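Local coordinates for coat protein (Sulfolobus turreted icosahedral virus, PDB 2BBD) that serves as the major capsid protein of an archaeal virus, probably building its icosahedral shell from double-barrel subunits like those of some bacterial and eukaryotic viruses, at residues G1-W14 with I146-R158. Sequence-based numbering, arbitrary orientation.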
loop_
_atom_site.group_PDB
_atom_site.type_symbol
_atom_site.label_atom_id
_atom_site.label_comp_id
_atom_site.label_asym_id
_atom_site.label_seq_id
_atom_site.Cartn_x
_atom_site.Cartn_y
_atom_site.Cartn_z
ATOM N N GLY A 1 14.183 -20.354 6.921
ATOM C CA GLY A 1 15.676 -20.318 6.914
ATOM C C GLY A 1 16.252 -19.067 7.547
ATOM O O GLY A 1 15.555 -18.343 8.257
ATOM N N GLU A 2 17.531 -18.814 7.287
ATOM C CA GLU A 2 18.219 -17.646 7.831
ATOM C C GLU A 2 17.782 -16.366 7.113
ATOM O O GLU A 2 17.826 -16.281 5.887
ATOM C CB GLU A 2 19.730 -17.833 7.694
ATOM C CG GLU A 2 20.577 -16.735 8.321
ATOM C CD GLU A 2 22.066 -17.052 8.245
ATOM O OE1 GLU A 2 22.892 -16.198 8.634
ATOM O OE2 GLU A 2 22.408 -18.164 7.788
ATOM N N ILE A 3 17.363 -15.375 7.890
ATOM C CA ILE A 3 16.896 -14.104 7.341
ATOM C C ILE A 3 17.973 -13.036 7.462
ATOM O O ILE A 3 18.578 -12.864 8.519
ATOM C CB ILE A 3 15.632 -13.614 8.077
ATOM C CG1 ILE A 3 14.541 -14.687 8.004
ATOM C CG2 ILE A 3 15.140 -12.298 7.457
ATOM C CD1 ILE A 3 13.281 -14.333 8.798
ATOM N N TYR A 4 18.215 -12.319 6.372
ATOM C CA TYR A 4 19.230 -11.275 6.374
ATOM C C TYR A 4 18.856 -10.173 5.405
ATOM O O TYR A 4 18.080 -10.373 4.467
ATOM C CB TYR A 4 20.612 -11.843 6.015
ATOM C CG TYR A 4 20.717 -12.385 4.607
ATOM C CD1 TYR A 4 20.185 -13.631 4.280
ATOM C CD2 TYR A 4 21.319 -11.639 3.595
ATOM C CE1 TYR A 4 20.250 -14.123 2.987
ATOM C CE2 TYR A 4 21.383 -12.117 2.296
ATOM C CZ TYR A 4 20.848 -13.360 2.001
ATOM O OH TYR A 4 20.886 -13.836 0.717
ATOM N N THR A 5 19.429 -9.004 5.638
ATOM C CA THR A 5 19.131 -7.850 4.826
ATOM C C THR A 5 20.365 -7.216 4.202
ATOM O O THR A 5 21.430 -7.159 4.818
ATOM C CB THR A 5 18.393 -6.795 5.689
ATOM O OG1 THR A 5 17.160 -7.351 6.165
ATOM C CG2 THR A 5 18.093 -5.559 4.890
ATOM N N GLU A 6 20.221 -6.765 2.962
ATOM C CA GLU A 6 21.308 -6.072 2.298
ATOM C C GLU A 6 20.781 -4.959 1.384
ATOM O O GLU A 6 19.682 -5.043 0.812
ATOM C CB GLU A 6 22.241 -7.055 1.549
ATOM C CG GLU A 6 21.629 -7.930 0.469
ATOM C CD GLU A 6 22.607 -9.017 -0.044
ATOM O OE1 GLU A 6 22.369 -9.567 -1.135
ATOM O OE2 GLU A 6 23.605 -9.333 0.639
ATOM N N THR A 7 21.568 -3.899 1.281
ATOM C CA THR A 7 21.208 -2.748 0.473
ATOM C C THR A 7 21.911 -2.796 -0.875
ATOM O O THR A 7 23.124 -2.936 -0.935
ATOM C CB THR A 7 21.612 -1.464 1.199
ATOM O OG1 THR A 7 20.997 -1.451 2.490
ATOM C CG2 THR A 7 21.193 -0.241 0.410
ATOM N N LEU A 8 21.146 -2.683 -1.953
ATOM C CA LEU A 8 21.724 -2.705 -3.291
ATOM C C LEU A 8 22.713 -1.545 -3.492
ATOM O O LEU A 8 22.502 -0.429 -3.009
ATOM C CB LEU A 8 20.606 -2.651 -4.336
ATOM C CG LEU A 8 19.978 -3.998 -4.706
ATOM C CD1 LEU A 8 19.809 -4.862 -3.478
ATOM C CD2 LEU A 8 18.656 -3.779 -5.406
ATOM N N GLN A 9 23.798 -1.827 -4.200
ATOM C CA GLN A 9 24.829 -0.838 -4.469
ATOM C C GLN A 9 24.312 0.242 -5.411
ATOM O O GLN A 9 24.621 1.415 -5.258
ATOM C CB GLN A 9 26.042 -1.521 -5.110
ATOM C CG GLN A 9 27.344 -0.777 -4.920
ATOM C CD GLN A 9 27.897 -0.929 -3.512
ATOM O OE1 GLN A 9 27.262 -0.519 -2.535
ATOM N NE2 GLN A 9 29.087 -1.521 -3.401
ATOM N N GLN A 10 23.530 -0.174 -6.397
ATOM C CA GLN A 10 22.976 0.742 -7.386
ATOM C C GLN A 10 21.806 1.568 -6.833
ATOM O O GLN A 10 20.866 1.023 -6.246
ATOM C CB GLN A 10 22.521 -0.053 -8.610
ATOM C CG GLN A 10 21.900 0.788 -9.715
ATOM C CD GLN A 10 21.716 0.016 -11.016
ATOM O OE1 GLN A 10 21.209 0.557 -12.000
ATOM N NE2 GLN A 10 22.130 -1.252 -11.025
ATOM N N THR A 11 21.877 2.884 -7.023
ATOM C CA THR A 11 20.825 3.776 -6.560
ATOM C C THR A 11 20.180 4.421 -7.778
ATOM O O THR A 11 20.720 4.353 -8.877
ATOM C CB THR A 11 21.375 4.874 -5.632
ATOM O OG1 THR A 11 22.282 5.706 -6.361
ATOM C CG2 THR A 11 22.094 4.252 -4.446
ATOM N N TYR A 12 19.023 5.044 -7.583
ATOM C CA TYR A 12 18.299 5.665 -8.684
ATOM C C TYR A 12 17.939 7.100 -8.354
ATOM O O TYR A 12 17.268 7.380 -7.354
ATOM C CB TYR A 12 17.047 4.837 -8.984
ATOM C CG TYR A 12 17.387 3.376 -9.198
ATOM C CD1 TYR A 12 17.729 2.894 -10.469
ATOM C CD2 TYR A 12 17.466 2.496 -8.114
ATOM C CE1 TYR A 12 18.148 1.563 -10.652
ATOM C CE2 TYR A 12 17.889 1.172 -8.283
ATOM C CZ TYR A 12 18.226 0.717 -9.555
ATOM O OH TYR A 12 18.639 -0.574 -9.726
ATOM N N ALA A 13 18.402 8.016 -9.195
ATOM C CA ALA A 13 18.145 9.426 -8.982
ATOM C C ALA A 13 16.676 9.764 -9.142
ATOM O O ALA A 13 15.959 9.175 -9.954
ATOM C CB ALA A 13 18.984 10.278 -9.955
ATOM N N TRP A 14 16.234 10.725 -8.349
ATOM C CA TRP A 14 14.868 11.176 -8.425
ATOM C C TRP A 14 14.817 12.296 -9.461
ATOM O O TRP A 14 15.567 13.267 -9.355
ATOM C CB TRP A 14 14.406 11.731 -7.064
ATOM C CG TRP A 14 12.931 12.034 -7.014
ATOM C CD1 TRP A 14 11.948 11.226 -6.521
ATOM C CD2 TRP A 14 12.266 13.188 -7.556
ATOM N NE1 TRP A 14 10.712 11.798 -6.722
ATOM C CE2 TRP A 14 10.877 13.003 -7.355
ATOM C CE3 TRP A 14 12.707 14.359 -8.191
ATOM C CZ2 TRP A 14 9.929 13.941 -7.768
ATOM C CZ3 TRP A 14 11.762 15.294 -8.603
ATOM C CH2 TRP A 14 10.386 15.078 -8.389
ATOM N N ILE A 146 14.085 19.064 -6.101
ATOM C CA ILE A 146 14.384 17.850 -5.336
ATOM C C ILE A 146 15.765 17.328 -5.725
ATOM O O ILE A 146 16.053 17.136 -6.903
ATOM C CB ILE A 146 13.344 16.730 -5.624
ATOM C CG1 ILE A 146 11.944 17.182 -5.197
ATOM C CG2 ILE A 146 13.728 15.448 -4.907
ATOM C CD1 ILE A 146 11.823 17.472 -3.746
ATOM N N ASN A 147 16.615 17.100 -4.731
ATOM C CA ASN A 147 17.957 16.588 -4.974
ATOM C C ASN A 147 18.091 15.312 -4.126
ATOM O O ASN A 147 18.534 15.357 -2.983
ATOM C CB ASN A 147 18.993 17.640 -4.555
ATOM C CG ASN A 147 18.518 19.076 -4.829
ATOM O OD1 ASN A 147 18.358 19.884 -3.900
ATOM N ND2 ASN A 147 18.276 19.391 -6.100
ATOM N N ALA A 148 17.700 14.176 -4.699
ATOM C CA ALA A 148 17.736 12.910 -3.973
ATOM C C ALA A 148 17.807 11.668 -4.870
ATOM O O ALA A 148 17.724 11.753 -6.101
ATOM C CB ALA A 148 16.495 12.825 -3.062
ATOM N N SER A 149 17.938 10.513 -4.224
ATOM C CA SER A 149 18.015 9.220 -4.900
ATOM C C SER A 149 17.272 8.151 -4.095
ATOM O O SER A 149 17.088 8.280 -2.876
ATOM C CB SER A 149 19.478 8.771 -5.051
ATOM O OG SER A 149 20.228 9.639 -5.882
ATOM N N PHE A 150 16.861 7.093 -4.788
ATOM C CA PHE A 150 16.182 5.976 -4.162
ATOM C C PHE A 150 17.194 4.908 -3.818
ATOM O O PHE A 150 17.998 4.513 -4.674
ATOM C CB PHE A 150 15.158 5.345 -5.098
ATOM C CG PHE A 150 13.960 6.201 -5.364
ATOM C CD1 PHE A 150 13.878 6.963 -6.522
ATOM C CD2 PHE A 150 12.888 6.213 -4.471
ATOM C CE1 PHE A 150 12.735 7.724 -6.795
ATOM C CE2 PHE A 150 11.748 6.967 -4.733
ATOM C CZ PHE A 150 11.671 7.723 -5.900
ATOM N N TYR A 151 17.138 4.448 -2.568
ATOM C CA TYR A 151 17.994 3.386 -2.065
ATOM C C TYR A 151 17.112 2.159 -1.863
ATOM O O TYR A 151 16.047 2.239 -1.242
ATOM C CB TYR A 151 18.640 3.795 -0.742
ATOM C CG TYR A 151 19.569 4.967 -0.890
ATOM C CD1 TYR A 151 19.067 6.245 -1.118
ATOM C CD2 TYR A 151 20.957 4.794 -0.850
ATOM C CE1 TYR A 151 19.916 7.328 -1.308
ATOM C CE2 TYR A 151 21.823 5.872 -1.042
ATOM C CZ TYR A 151 21.293 7.135 -1.271
ATOM O OH TYR A 151 22.127 8.206 -1.477
ATOM N N ILE A 152 17.558 1.028 -2.399
ATOM C CA ILE A 152 16.808 -0.212 -2.315
ATOM C C ILE A 152 17.439 -1.194 -1.334
ATOM O O ILE A 152 18.633 -1.482 -1.415
ATOM C CB ILE A 152 16.734 -0.886 -3.689
ATOM C CG1 ILE A 152 16.217 0.108 -4.730
ATOM C CG2 ILE A 152 15.875 -2.142 -3.608
ATOM C CD1 ILE A 152 14.826 0.701 -4.429
ATOM N N THR A 153 16.640 -1.707 -0.403
ATOM C CA THR A 153 17.159 -2.659 0.571
ATOM C C THR A 153 16.297 -3.916 0.566
ATOM O O THR A 153 15.082 -3.854 0.672
ATOM C CB THR A 153 17.195 -2.056 1.967
ATOM O OG1 THR A 153 18.059 -0.915 1.960
ATOM C CG2 THR A 153 17.726 -3.057 2.961
ATOM N N ILE A 154 16.936 -5.066 0.441
ATOM C CA ILE A 154 16.188 -6.308 0.368
ATOM C C ILE A 154 16.404 -7.235 1.549
ATOM O O ILE A 154 17.533 -7.444 2.002
ATOM C CB ILE A 154 16.539 -7.040 -0.946
ATOM C CG1 ILE A 154 16.267 -6.101 -2.121
ATOM C CG2 ILE A 154 15.715 -8.321 -1.098
ATOM C CD1 ILE A 154 16.886 -6.551 -3.399
ATOM N N THR A 155 15.305 -7.768 2.066
ATOM C CA THR A 155 15.388 -8.717 3.160
ATOM C C THR A 155 15.193 -10.098 2.528
ATOM O O THR A 155 14.157 -10.374 1.929
ATOM C CB THR A 155 14.299 -8.478 4.218
ATOM O OG1 THR A 155 14.523 -7.222 4.873
ATOM C CG2 THR A 155 14.335 -9.591 5.254
ATOM N N TYR A 156 16.212 -10.944 2.639
ATOM C CA TYR A 156 16.160 -12.287 2.075
ATOM C C TYR A 156 15.977 -13.331 3.149
ATOM O O TYR A 156 16.052 -13.046 4.337
ATOM C CB TYR A 156 17.464 -12.632 1.349
ATOM C CG TYR A 156 17.706 -11.892 0.064
ATOM C CD1 TYR A 156 18.616 -10.843 0.004
ATOM C CD2 TYR A 156 17.056 -12.269 -1.104
ATOM C CE1 TYR A 156 18.879 -10.190 -1.196
ATOM C CE2 TYR A 156 17.305 -11.623 -2.306
ATOM C CZ TYR A 156 18.216 -10.585 -2.346
ATOM O OH TYR A 156 18.440 -9.929 -3.532
ATOM N N GLU A 157 15.733 -14.552 2.705
ATOM C CA GLU A 157 15.634 -15.689 3.599
ATOM C C GLU A 157 16.229 -16.837 2.801
ATOM O O GLU A 157 15.819 -17.105 1.664
ATOM C CB GLU A 157 14.194 -16.026 3.991
ATOM C CG GLU A 157 14.141 -17.013 5.155
ATOM C CD GLU A 157 12.731 -17.418 5.546
ATOM O OE1 GLU A 157 11.848 -16.540 5.623
ATOM O OE2 GLU A 157 12.511 -18.620 5.792
ATOM N N ARG A 158 17.226 -17.483 3.381
ATOM C CA ARG A 158 17.863 -18.597 2.722
ATOM C C ARG A 158 17.029 -19.840 3.008
ATOM O O ARG A 158 17.122 -20.442 4.079
ATOM C CB ARG A 158 19.295 -18.762 3.232
ATOM C CG ARG A 158 19.987 -19.980 2.680
ATOM C CD ARG A 158 21.488 -19.908 2.872
ATOM N NE ARG A 158 22.107 -21.214 2.659
ATOM C CZ ARG A 158 22.058 -22.210 3.540
ATOM N NH1 ARG A 158 21.420 -22.043 4.694
ATOM N NH2 ARG A 158 22.643 -23.373 3.269
HETATM O O HOH W 1 19.348 -21.007 5.896
HETATM O O HOH W 2 21.515 -8.413 -3.129
HETATM O O HOH W 3 21.845 8.143 -7.681
HETATM O O HOH W 4 17.079 14.495 -7.462
HETATM O O HOH W 5 15.324 16.403 -9.741
#
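The carboxylate oxygen OE2 of Glu-157 is gripped by the amino terminus of the chain, Gly-1 N, in a salt bridge of 2.7 Å, and by the guanidinium of Arg-122; OE1 of the same carboxylate pairs with Arg-31. The Gly-1 nitrogen arrives on the anti side, 27° out of the carboxylate plane, and Glu-163 holds it too. From this end the N-terminal strand runs antiparallel to 146-158. Tyr-4 and Glu-6 form hydrogen-bonded pairs with Tyr-156 and Ile-154. On one face of the ladder hydroxyl-hydroxyl hydrogen bonds join Thr-5 OG1 to Thr-155 OG1 at 2.9 Å and Thr-7 OG1 to Thr-153 OG1 at 3.0 Å. On the other, chi1 of 65° sets CG of Tyr-4 between its backbone N and carbonyl carbon, bringing the ring over Tyr-156, whose CB makes a CH-pi contact over one face of the Tyr-4 ring, 3.9 Å from that ring's centroid. The two rings are nearly parallel but barely overlap. Glu-6 slants across the edge of the Tyr-156 ring, its carboxylate almost perpendicular to it, with OE1 3.5 Å from Tyr-156 CE1. The phenol oxygens of Tyr-4 and Tyr-156 bond to Asn-28 and Pro-25 O.

After Leu-8, whose CD2 packs on Ile-152 CG2, the first strand loops out and returns shifted by two residues. There Phe-150 N gives a nearly straight 2.6 Å bond to Tyr-12 O, and one water joins Thr-11 OG1 to Ser-149 OG. Ile-146 covers a face of the Trp-14 indole, while Phe-150 CZ reaches its edge, 3.6 Å from CD1; the indole NE1 bonds to Leu-60 O. Strand 2-13 is an outermost strand of its sheet within this chain, with 145-158 between it and 29-43, and Tyr-12, Phe-150 and Ile-152 pack on the facing sheet, as in a viral jelly-roll β-sandwich.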